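Side-chain contacts in N-acetylneuraminate lyase (Fusobacterium nucleatum subsp. nucleatum ATCC 25586, PDB 5ZKA), which belongs to the dihydrodipicolinate synthetase family of lyases and aldolases and folds as a TIM barrel: residues L56-S61 with K74-I79; Y185-V190 with K197-G202; K269-L274 with E299-F304; D134-I139 with G166-N171. All coordinates share one frame; numbering follows the deposited sequence.

Contact 1 (L56-S61 with K74-I79); sequences LYVGGS and KRVFEI
V58, at the end of strand 55-58, meets two residues of helix 70-84 through its CG1 methyl and, for F77, its carbonyl oxygen as well. The apolar part comes first. CG1 of V58 lies 3.7 Å from CD1 of F77 and 3.8 Å from CG1 of V76, so one methyl touches both helix side chains. It is the branch anti to the backbone N (chi1 -175°).

The second kind of approach involves the backbone of the strand. The rim of the F77 ring faces the carbonyl of V58, with CE1 3.4 Å from O and the oxygen near the ring plane. Beyond it the ring ends close to the chain at G59, where CZ stands 4.3 Å from CA.

F77 also touches A92 of strand 89-93 and V109 of helix 99-112. The elements form the first half of the beta-alpha-beta unit 55-58, 70-84, 89-93. Just past the strand, S61 N is hydrogen-bonded to O2 of the modified residue KPI at position 178. No hydrogen bond crosses between the two segments: the chemistry implies that buried apolar packing and a ring edge directed at a carbonyl join helix to strand.

Contact 2 (Y185-V190 with K197-G202); sequences YLLERV and KLIFAG
I199 and V190 mark the closest backbone approach, 8.5 Å between their CA atoms, where helix 184-193 lies against the chain entering the weakly bonded strand 200-201. I199 bridges this spacing with both of its branches. Its CG2 methyl meets CD1 of L187 at 3.7 Å, while the longer branch carries CD1 to within 3.9 Å of CG1 of V190. The division follows from chi1 of -54°, which sets CG1 beside the backbone N and CG2 anti to it. L187 and V190 are three residues apart in the helix, and each crosses the isoleucine at a slant.

Within the helix, R189 grips E188 side-on: NE reaches OE1 at 2.8 Å with an N-H...O angle of 169°, and NH2 reaches OE2 at 2.9 Å on its syn lone pair. R189 NH1 also forms a salt bridge with an acidic side chain of a neighbouring subunit, so this charged pair belongs to the subunit interface.

The apolar packing continues onto neighbouring helices: V190 on L162 and F165 of helix 162-169, L187 on A210 of helix 207-212. I199 N is hydrogen-bonded to OD2 of D216, just before strand 217-220.

Contact 3 (K269-L274 with E299-F304); sequences KEILKL and ELHKKF
I271 and L274 of helix 264-274 pack against H301 of helix 291-304 in a helix-helix contact between two C-terminal helices of this TIM-barrel family member. The axes of the two short helical segments approach to 10.1 Å and their N-to-C directions differ by 61°, a steep crossing that limits the meeting to a few side chains. The CA atoms of I271 and H301 form the nearest pair, 6.2 Å apart.

Along 269-274, K269 at the start belongs to the surroundings, forming a salt bridge with E64. I271 is the first residue to touch the second helix, and its two branches take different partners. CG2 lies 3.9 Å from CD2 of the H301 ring, approaching it obliquely. At the end of the other branch, CD1 makes a looser contact with CB of L300. The same residue also packs on I225 of helix 223-237, so it joins three helices.

One turn later, L274 faces the second helix directly and presents two atoms. Its CD1 touches CB of H301 at 3.6 Å, while CB lies over the ring. The imidazole reaches this position because CG of H301 is anti to the backbone N (chi1 -179°), which carries the ring toward the end of helix 264-274. There NE2 is hydrogen-bonded to OE2 of E275, the residue right after L274, so the ring has a polar hold as well as an apolar cover. The CH-pi contact is almost perfectly centred: L274 CB stands 3.9 Å from the centroid of the H301 ring, 6° off its normal.

Contact 4 (D134-I139 with G166-N171); sequences DYYETI and GELFEN
E137 and N171 are joined by a hydrogen bond between helix 129-143 and the chain that follows helix 162-169. From CB of E137 the chain runs to CG, anti to the carbonyl carbon, and bends (chi2 -129°). The bend brings CD to 3.8 Å from N171 ND2, and OE2 at the tip takes the bond, N171 ND2 to E137 OE2 at 2.8 Å with an N-H...O angle of 152°. The amide comes to the anti side of the oxygen, somewhat out of the carboxylate plane, and the two flat groups are turned 71° apart. OE2 lies 3.6 Å from CB of N171.

A water adds a second link: it donates to E137 O at 2.8 Å and accepts from N171 ND2 at 3.0 Å. One amide nitrogen is tied to both the side chain and the backbone of E137.

Deeper in, CD2 of the Y136 ring meets CD2 of L168 at 4.2 Å. Y136 OH is hydrogen-bonded to A119 O, and both Y136 and L168 pack on I149 of strand 147-150. Two helices side by side over that strand, apolar toward the sheet and polar toward the outside, are part of the outer helical layer of a TIM barrel.

Contacts 1 and 2 each set a helix against the barrel sheet, are buried, and rely on apolar side chains without a hydrogen bond across; they lie on opposite sides of the chain's centre, contact 1 nearer to it. Contacts 3 and 4 join helix to helix, about 20 and 21 Å from that centre. Contact 3 is mostly buried and uses a leucine over a histidine face, whereas the partly buried contact 4 adds a direct and a water-mediated polar link. Contacts 2 and 4 touch, with K197 NZ 3.2 Å from F169 O, and helix 162-169, part of contact 4, also packs against V190 of contact 2. Contacts 3 and 4 are the farthest apart, about 41 Å between centres.

Contact 1 (L56-S61 with K74-I79)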
# COMPACT_ATOMS: atom_id res chain seq x y z
N LEU A 56 15.41 -14.83 13.24
CA LEU A 56 15.69 -15.44 11.94
C LEU A 56 14.48 -16.23 11.50
O LEU A 56 13.90 -16.98 12.30
CB LEU A 56 16.93 -16.35 12.00
CG LEU A 56 18.26 -15.66 12.28
CD1 LEU A 56 19.38 -16.68 12.44
CD2 LEU A 56 18.60 -14.66 11.17
N TYR A 57 14.08 -16.05 10.24
CA TYR A 57 13.02 -16.81 9.60
C TYR A 57 13.69 -17.85 8.71
O TYR A 57 14.26 -17.50 7.67
CB TYR A 57 12.12 -15.86 8.80
CG TYR A 57 10.87 -16.47 8.27
CD1 TYR A 57 9.73 -16.57 9.06
CD2 TYR A 57 10.79 -16.88 6.94
CE1 TYR A 57 8.54 -17.09 8.54
CE2 TYR A 57 9.62 -17.40 6.42
CZ TYR A 57 8.51 -17.50 7.23
OH TYR A 57 7.34 -18.02 6.70
N VAL A 58 13.66 -19.11 9.13
CA VAL A 58 14.45 -20.16 8.51
C VAL A 58 13.55 -21.00 7.62
O VAL A 58 12.46 -21.42 8.05
CB VAL A 58 15.15 -21.03 9.57
CG1 VAL A 58 16.06 -22.04 8.89
CG2 VAL A 58 15.95 -20.14 10.53
N GLY A 59 13.99 -21.25 6.39
CA GLY A 59 13.25 -22.10 5.48
C GLY A 59 12.22 -21.39 4.64
O GLY A 59 11.31 -22.05 4.11
N GLY A 60 12.31 -20.06 4.51
CA GLY A 60 11.37 -19.32 3.69
C GLY A 60 11.74 -19.31 2.22
O GLY A 60 12.69 -19.96 1.78
N SER A 61 10.97 -18.54 1.44
CA SER A 61 11.25 -18.40 0.02
C SER A 61 12.69 -17.93 -0.21
O SER A 61 13.38 -18.42 -1.12
CB SER A 61 10.27 -17.42 -0.62
OG SER A 61 8.93 -17.74 -0.26
N LYS A 74 15.91 -30.21 6.30
CA LYS A 74 16.20 -30.61 7.67
C LYS A 74 17.60 -30.18 8.10
O LYS A 74 17.80 -29.72 9.23
CB LYS A 74 16.03 -32.13 7.82
CG LYS A 74 14.59 -32.62 7.66
CD LYS A 74 14.53 -34.16 7.75
CE LYS A 74 13.10 -34.67 7.78
NZ LYS A 74 13.07 -36.17 7.84
N ARG A 75 18.58 -30.33 7.21
CA ARG A 75 19.95 -29.98 7.58
C ARG A 75 20.09 -28.47 7.81
O ARG A 75 20.82 -28.04 8.71
CB ARG A 75 20.92 -30.45 6.50
CG ARG A 75 22.39 -30.23 6.87
CD ARG A 75 22.88 -31.24 7.91
NE ARG A 75 24.18 -30.88 8.48
CZ ARG A 75 24.41 -30.69 9.78
NH1 ARG A 75 23.42 -30.85 10.66
NH2 ARG A 75 25.62 -30.35 10.22
N VAL A 76 19.41 -27.66 7.00
CA VAL A 76 19.40 -26.21 7.23
C VAL A 76 18.84 -25.90 8.61
O VAL A 76 19.40 -25.10 9.37
CB VAL A 76 18.60 -25.49 6.13
CG1 VAL A 76 18.33 -24.04 6.52
CG2 VAL A 76 19.35 -25.57 4.81
N PHE A 77 17.71 -26.53 8.97
CA PHE A 77 17.11 -26.30 10.28
C PHE A 77 18.05 -26.71 11.41
O PHE A 77 18.12 -26.03 12.44
CB PHE A 77 15.79 -27.06 10.41
CG PHE A 77 14.65 -26.48 9.61
CD1 PHE A 77 14.26 -25.16 9.76
CD2 PHE A 77 13.94 -27.29 8.74
CE1 PHE A 77 13.20 -24.64 9.02
CE2 PHE A 77 12.87 -26.77 8.00
CZ PHE A 77 12.50 -25.45 8.15
N GLU A 78 18.76 -27.83 11.24
CA GLU A 78 19.70 -28.28 12.28
C GLU A 78 20.80 -27.26 12.51
O GLU A 78 21.13 -26.91 13.66
CB GLU A 78 20.36 -29.60 11.90
CG GLU A 78 19.47 -30.74 11.59
CD GLU A 78 20.26 -31.94 11.09
OE1 GLU A 78 21.46 -32.04 11.44
OE2 GLU A 78 19.69 -32.75 10.33
N ILE A 79 21.45 -26.83 11.43
CA ILE A 79 22.57 -25.90 11.55
C ILE A 79 22.10 -24.57 12.15
O ILE A 79 22.73 -24.02 13.06
CB ILE A 79 23.24 -25.70 10.18
CG1 ILE A 79 23.87 -27.02 9.72
CG2 ILE A 79 24.29 -24.58 10.22
CD1 ILE A 79 24.08 -27.10 8.22

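Contact 2 (Y185-V190 with K197-G202)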
# COMPACT_ATOMS: atom_id res chain seq x y z
N TYR A 185 -5.17 -1.47 2.79
CA TYR A 185 -6.49 -1.46 3.40
C TYR A 185 -6.72 -2.77 4.15
O TYR A 185 -7.10 -2.78 5.33
CB TYR A 185 -7.56 -1.24 2.32
CG TYR A 185 -8.99 -1.29 2.82
CD1 TYR A 185 -9.37 -0.69 4.01
CD2 TYR A 185 -9.96 -1.93 2.07
CE1 TYR A 185 -10.70 -0.73 4.45
CE2 TYR A 185 -11.30 -1.99 2.50
CZ TYR A 185 -11.66 -1.38 3.69
OH TYR A 185 -12.98 -1.44 4.11
N LEU A 186 -6.47 -3.90 3.49
CA LEU A 186 -6.60 -5.18 4.17
C LEU A 186 -5.67 -5.26 5.38
O LEU A 186 -6.04 -5.80 6.43
CB LEU A 186 -6.31 -6.32 3.20
CG LEU A 186 -6.38 -7.74 3.76
CD1 LEU A 186 -7.80 -8.11 4.16
CD2 LEU A 186 -5.83 -8.73 2.74
N LEU A 187 -4.45 -4.69 5.27
CA LEU A 187 -3.53 -4.72 6.40
C LEU A 187 -4.12 -4.00 7.60
O LEU A 187 -4.07 -4.50 8.73
CB LEU A 187 -2.18 -4.10 6.02
CG LEU A 187 -1.13 -3.97 7.14
CD1 LEU A 187 -0.87 -5.32 7.83
CD2 LEU A 187 0.18 -3.34 6.63
N GLU A 188 -4.72 -2.82 7.38
CA GLU A 188 -5.35 -2.10 8.48
C GLU A 188 -6.56 -2.86 9.03
O GLU A 188 -6.80 -2.85 10.24
CB GLU A 188 -5.75 -0.69 8.00
CG GLU A 188 -6.49 0.16 9.03
CD GLU A 188 -7.97 -0.20 9.16
OE1 GLU A 188 -8.57 -0.58 8.13
OE2 GLU A 188 -8.52 -0.13 10.28
N ARG A 189 -7.34 -3.52 8.16
CA ARG A 189 -8.52 -4.25 8.63
C ARG A 189 -8.12 -5.46 9.47
O ARG A 189 -8.77 -5.75 10.49
CB ARG A 189 -9.38 -4.70 7.45
CG ARG A 189 -10.09 -3.58 6.68
CD ARG A 189 -11.33 -3.09 7.42
NE ARG A 189 -10.98 -2.07 8.41
CZ ARG A 189 -11.79 -1.67 9.38
NH1 ARG A 189 -13.00 -2.21 9.50
NH2 ARG A 189 -11.39 -0.75 10.24
N VAL A 190 -7.07 -6.17 9.07
CA VAL A 190 -6.58 -7.30 9.86
C VAL A 190 -6.05 -6.82 11.21
O VAL A 190 -6.32 -7.42 12.25
CB VAL A 190 -5.51 -8.08 9.07
CG1 VAL A 190 -4.87 -9.15 9.95
CG2 VAL A 190 -6.15 -8.71 7.82
N LYS A 197 -3.15 -10.70 17.75
CA LYS A 197 -2.30 -11.53 16.91
C LYS A 197 -1.10 -10.72 16.41
O LYS A 197 -1.12 -9.48 16.39
CB LYS A 197 -3.09 -12.08 15.71
CG LYS A 197 -4.32 -12.90 16.10
CD LYS A 197 -3.98 -14.30 16.62
CE LYS A 197 -5.23 -15.01 17.14
NZ LYS A 197 -4.98 -16.44 17.51
N LEU A 198 -0.04 -11.44 16.03
CA LEU A 198 1.15 -10.80 15.47
C LEU A 198 0.97 -10.60 13.98
O LEU A 198 0.54 -11.50 13.27
CB LEU A 198 2.39 -11.65 15.72
CG LEU A 198 2.72 -11.91 17.18
CD1 LEU A 198 3.57 -13.16 17.30
CD2 LEU A 198 3.48 -10.71 17.74
N ILE A 199 1.35 -9.42 13.49
CA ILE A 199 1.40 -9.19 12.05
C ILE A 199 2.82 -8.77 11.70
O ILE A 199 3.32 -7.77 12.23
CB ILE A 199 0.41 -8.11 11.60
CG1 ILE A 199 -1.00 -8.44 12.07
CG2 ILE A 199 0.50 -7.95 10.08
CD1 ILE A 199 -1.97 -7.31 11.81
N PHE A 200 3.45 -9.51 10.79
CA PHE A 200 4.78 -9.21 10.29
C PHE A 200 4.71 -8.72 8.86
O PHE A 200 4.18 -9.41 7.99
CB PHE A 200 5.67 -10.45 10.37
CG PHE A 200 5.95 -10.87 11.77
CD1 PHE A 200 6.89 -10.20 12.54
CD2 PHE A 200 5.24 -11.92 12.34
CE1 PHE A 200 7.14 -10.58 13.84
CE2 PHE A 200 5.49 -12.30 13.64
CZ PHE A 200 6.44 -11.63 14.39
N ALA A 201 5.31 -7.56 8.59
CA ALA A 201 5.38 -7.08 7.22
C ALA A 201 6.36 -7.91 6.41
O ALA A 201 7.47 -8.19 6.87
CB ALA A 201 5.80 -5.60 7.20
N GLY A 202 5.97 -8.27 5.18
CA GLY A 202 6.82 -9.07 4.33
C GLY A 202 7.46 -8.32 3.17
O GLY A 202 8.19 -8.91 2.37

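Contact 3 (K269-L274 with E299-F304)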
# COMPACT_ATOMS: atom_id res chain seq x y z
N LYS A 269 23.55 -12.10 -2.02
CA LYS A 269 24.67 -13.00 -1.79
C LYS A 269 25.99 -12.35 -2.19
O LYS A 269 27.01 -12.54 -1.51
CB LYS A 269 24.46 -14.31 -2.54
CG LYS A 269 23.35 -15.15 -1.94
CD LYS A 269 23.43 -16.60 -2.38
CE LYS A 269 22.32 -17.42 -1.72
NZ LYS A 269 22.21 -18.79 -2.30
N GLU A 270 26.00 -11.57 -3.28
CA GLU A 270 27.24 -10.91 -3.68
C GLU A 270 27.67 -9.85 -2.67
O GLU A 270 28.86 -9.71 -2.38
CB GLU A 270 27.08 -10.29 -5.07
CG GLU A 270 28.36 -9.65 -5.63
CD GLU A 270 29.47 -10.66 -5.93
OE1 GLU A 270 29.22 -11.89 -5.92
OE2 GLU A 270 30.61 -10.21 -6.18
N ILE A 271 26.71 -9.09 -2.12
CA ILE A 271 27.06 -8.08 -1.13
C ILE A 271 27.55 -8.74 0.16
O ILE A 271 28.47 -8.24 0.82
CB ILE A 271 25.85 -7.16 -0.87
CG1 ILE A 271 25.58 -6.32 -2.13
CG2 ILE A 271 26.10 -6.26 0.33
CD1 ILE A 271 24.37 -5.40 -2.04
N LEU A 272 26.95 -9.87 0.54
CA LEU A 272 27.46 -10.61 1.69
C LEU A 272 28.91 -11.00 1.46
O LEU A 272 29.74 -10.89 2.37
CB LEU A 272 26.59 -11.84 1.95
CG LEU A 272 25.27 -11.57 2.69
CD1 LEU A 272 24.31 -12.77 2.62
CD2 LEU A 272 25.53 -11.20 4.15
N LYS A 273 29.26 -11.42 0.24
CA LYS A 273 30.65 -11.77 -0.03
C LYS A 273 31.55 -10.54 0.09
O LYS A 273 32.65 -10.62 0.65
CB LYS A 273 30.80 -12.42 -1.40
CG LYS A 273 30.00 -13.71 -1.55
CD LYS A 273 30.30 -14.43 -2.85
CE LYS A 273 29.21 -15.47 -3.14
NZ LYS A 273 29.35 -16.02 -4.52
N LEU A 274 31.08 -9.39 -0.40
CA LEU A 274 31.84 -8.15 -0.21
C LEU A 274 31.98 -7.78 1.26
O LEU A 274 32.90 -7.05 1.62
CB LEU A 274 31.18 -7.00 -0.97
CG LEU A 274 31.22 -7.04 -2.50
CD1 LEU A 274 30.26 -6.02 -3.09
CD2 LEU A 274 32.64 -6.79 -3.02
N GLU A 299 29.13 -1.51 -6.53
CA GLU A 299 28.81 -0.09 -6.42
C GLU A 299 27.72 0.16 -5.38
O GLU A 299 27.79 1.14 -4.63
CB GLU A 299 28.40 0.49 -7.77
CG GLU A 299 29.56 0.65 -8.75
CD GLU A 299 30.71 1.46 -8.17
OE1 GLU A 299 30.51 2.65 -7.87
OE2 GLU A 299 31.82 0.89 -8.00
N LEU A 300 26.71 -0.73 -5.33
CA LEU A 300 25.69 -0.65 -4.29
C LEU A 300 26.31 -0.79 -2.90
O LEU A 300 25.94 -0.07 -1.97
CB LEU A 300 24.63 -1.74 -4.48
CG LEU A 300 23.73 -1.67 -5.71
CD1 LEU A 300 22.86 -2.92 -5.81
CD2 LEU A 300 22.86 -0.42 -5.65
N HIS A 301 27.22 -1.74 -2.74
CA HIS A 301 27.91 -1.90 -1.47
C HIS A 301 28.69 -0.63 -1.10
O HIS A 301 28.57 -0.11 0.01
CB HIS A 301 28.83 -3.12 -1.53
CG HIS A 301 29.58 -3.39 -0.27
ND1 HIS A 301 30.92 -3.12 -0.14
CD2 HIS A 301 29.18 -3.90 0.92
CE1 HIS A 301 31.32 -3.46 1.08
NE2 HIS A 301 30.28 -3.93 1.74
N LYS A 302 29.47 -0.10 -2.05
CA LYS A 302 30.26 1.10 -1.77
C LYS A 302 29.38 2.30 -1.42
O LYS A 302 29.75 3.11 -0.57
CB LYS A 302 31.16 1.42 -2.96
CG LYS A 302 32.48 0.65 -2.96
CD LYS A 302 33.08 0.53 -4.36
CE LYS A 302 33.25 1.89 -5.03
NZ LYS A 302 34.04 1.78 -6.29
N LYS A 303 28.22 2.42 -2.06
CA LYS A 303 27.39 3.60 -1.84
C LYS A 303 26.53 3.49 -0.58
O LYS A 303 26.30 4.49 0.10
CB LYS A 303 26.50 3.85 -3.05
CG LYS A 303 25.53 5.03 -2.90
CD LYS A 303 24.96 5.45 -4.25
CE LYS A 303 23.96 6.59 -4.11
NZ LYS A 303 24.49 7.72 -3.28
N PHE A 304 26.03 2.29 -0.26
CA PHE A 304 25.00 2.14 0.76
C PHE A 304 25.44 1.41 2.02
O PHE A 304 24.81 1.61 3.07
CB PHE A 304 23.76 1.44 0.17
CG PHE A 304 23.05 2.26 -0.88
CD1 PHE A 304 22.35 3.41 -0.53
CD2 PHE A 304 23.13 1.92 -2.22
CE1 PHE A 304 21.72 4.18 -1.48
CE2 PHE A 304 22.48 2.68 -3.19
CZ PHE A 304 21.78 3.81 -2.82

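Contact 4 (D134-I139 with G166-N171)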
# COMPACT_ATOMS: atom_id res chain seq x y z
N ASP A 134 -7.87 -26.78 6.91
CA ASP A 134 -7.49 -28.11 7.37
C ASP A 134 -5.98 -28.27 7.40
O ASP A 134 -5.43 -28.90 8.32
CB ASP A 134 -8.13 -29.15 6.44
CG ASP A 134 -8.01 -30.56 6.96
OD1 ASP A 134 -7.55 -30.77 8.11
OD2 ASP A 134 -8.38 -31.48 6.20
N TYR A 135 -5.30 -27.72 6.40
CA TYR A 135 -3.85 -27.80 6.32
C TYR A 135 -3.20 -27.12 7.52
O TYR A 135 -2.37 -27.72 8.20
CB TYR A 135 -3.42 -27.19 4.99
CG TYR A 135 -2.00 -26.71 4.78
CD1 TYR A 135 -1.60 -25.43 5.18
CD2 TYR A 135 -1.09 -27.48 4.07
CE1 TYR A 135 -0.32 -24.97 4.93
CE2 TYR A 135 0.20 -27.01 3.80
CZ TYR A 135 0.57 -25.76 4.24
OH TYR A 135 1.83 -25.29 3.97
N TYR A 136 -3.61 -25.89 7.81
CA TYR A 136 -3.05 -25.17 8.95
C TYR A 136 -3.37 -25.87 10.26
O TYR A 136 -2.50 -26.08 11.10
CB TYR A 136 -3.55 -23.74 8.97
CG TYR A 136 -2.79 -22.86 7.99
CD1 TYR A 136 -1.41 -22.66 8.15
CD2 TYR A 136 -3.42 -22.27 6.91
CE1 TYR A 136 -0.70 -21.87 7.26
CE2 TYR A 136 -2.72 -21.48 6.02
CZ TYR A 136 -1.36 -21.29 6.20
OH TYR A 136 -0.64 -20.52 5.32
N GLU A 137 -4.64 -26.26 10.44
CA GLU A 137 -5.02 -26.88 11.70
C GLU A 137 -4.33 -28.21 11.89
O GLU A 137 -4.01 -28.59 13.02
CB GLU A 137 -6.54 -27.04 11.77
CG GLU A 137 -7.29 -25.74 11.53
CD GLU A 137 -8.31 -25.44 12.60
OE1 GLU A 137 -9.49 -25.83 12.42
OE2 GLU A 137 -7.94 -24.81 13.61
N THR A 138 -4.08 -28.93 10.79
CA THR A 138 -3.42 -30.23 10.89
C THR A 138 -1.96 -30.07 11.33
O THR A 138 -1.48 -30.81 12.19
CB THR A 138 -3.50 -30.97 9.55
OG1 THR A 138 -4.88 -31.28 9.25
CG2 THR A 138 -2.68 -32.25 9.57
N ILE A 139 -1.25 -29.10 10.75
CA ILE A 139 0.14 -28.90 11.17
C ILE A 139 0.19 -28.55 12.65
O ILE A 139 1.04 -29.05 13.39
CB ILE A 139 0.82 -27.84 10.30
CG1 ILE A 139 0.77 -28.24 8.82
CG2 ILE A 139 2.27 -27.63 10.76
CD1 ILE A 139 1.16 -27.12 7.84
N GLY A 166 -10.14 -14.50 9.96
CA GLY A 166 -10.85 -14.72 11.22
C GLY A 166 -11.06 -16.19 11.53
O GLY A 166 -10.94 -16.60 12.68
N GLU A 167 -11.39 -16.99 10.51
CA GLU A 167 -11.57 -18.42 10.74
C GLU A 167 -10.28 -19.07 11.22
O GLU A 167 -10.28 -19.85 12.18
CB GLU A 167 -12.08 -19.10 9.47
CG GLU A 167 -13.55 -18.84 9.16
CD GLU A 167 -14.10 -19.81 8.11
OE1 GLU A 167 -13.95 -21.03 8.30
OE2 GLU A 167 -14.64 -19.33 7.09
N LEU A 168 -9.16 -18.76 10.56
CA LEU A 168 -7.88 -19.31 10.99
C LEU A 168 -7.52 -18.83 12.39
O LEU A 168 -7.09 -19.62 13.23
CB LEU A 168 -6.79 -18.95 9.99
CG LEU A 168 -7.02 -19.52 8.58
CD1 LEU A 168 -5.97 -19.01 7.61
CD2 LEU A 168 -7.03 -21.05 8.61
N PHE A 169 -7.71 -17.54 12.66
CA PHE A 169 -7.31 -16.98 13.95
C PHE A 169 -8.19 -17.43 15.11
O PHE A 169 -7.85 -17.09 16.25
CB PHE A 169 -7.30 -15.45 13.87
CG PHE A 169 -6.09 -14.88 13.19
CD1 PHE A 169 -4.83 -15.44 13.37
CD2 PHE A 169 -6.21 -13.77 12.37
CE1 PHE A 169 -3.71 -14.90 12.75
CE2 PHE A 169 -5.10 -13.22 11.73
CZ PHE A 169 -3.85 -13.78 11.92
N GLU A 170 -9.27 -18.18 14.89
CA GLU A 170 -9.98 -18.76 16.03
C GLU A 170 -9.15 -19.82 16.73
O GLU A 170 -9.38 -20.09 17.92
CB GLU A 170 -11.33 -19.36 15.60
CG GLU A 170 -12.07 -18.53 14.58
CD GLU A 170 -13.46 -19.04 14.27
OE1 GLU A 170 -14.27 -18.24 13.75
OE2 GLU A 170 -13.75 -20.22 14.54
N ASN A 171 -8.19 -20.42 16.03
CA ASN A 171 -7.25 -21.35 16.64
C ASN A 171 -6.25 -20.57 17.50
O ASN A 171 -5.51 -19.73 16.99
CB ASN A 171 -6.54 -22.15 15.54
CG ASN A 171 -5.76 -23.34 16.08
OD1 ASN A 171 -5.09 -23.26 17.11
ND2 ASN A 171 -5.81 -24.46 15.35
O HOH W 1 -4.99 -27.38 15.39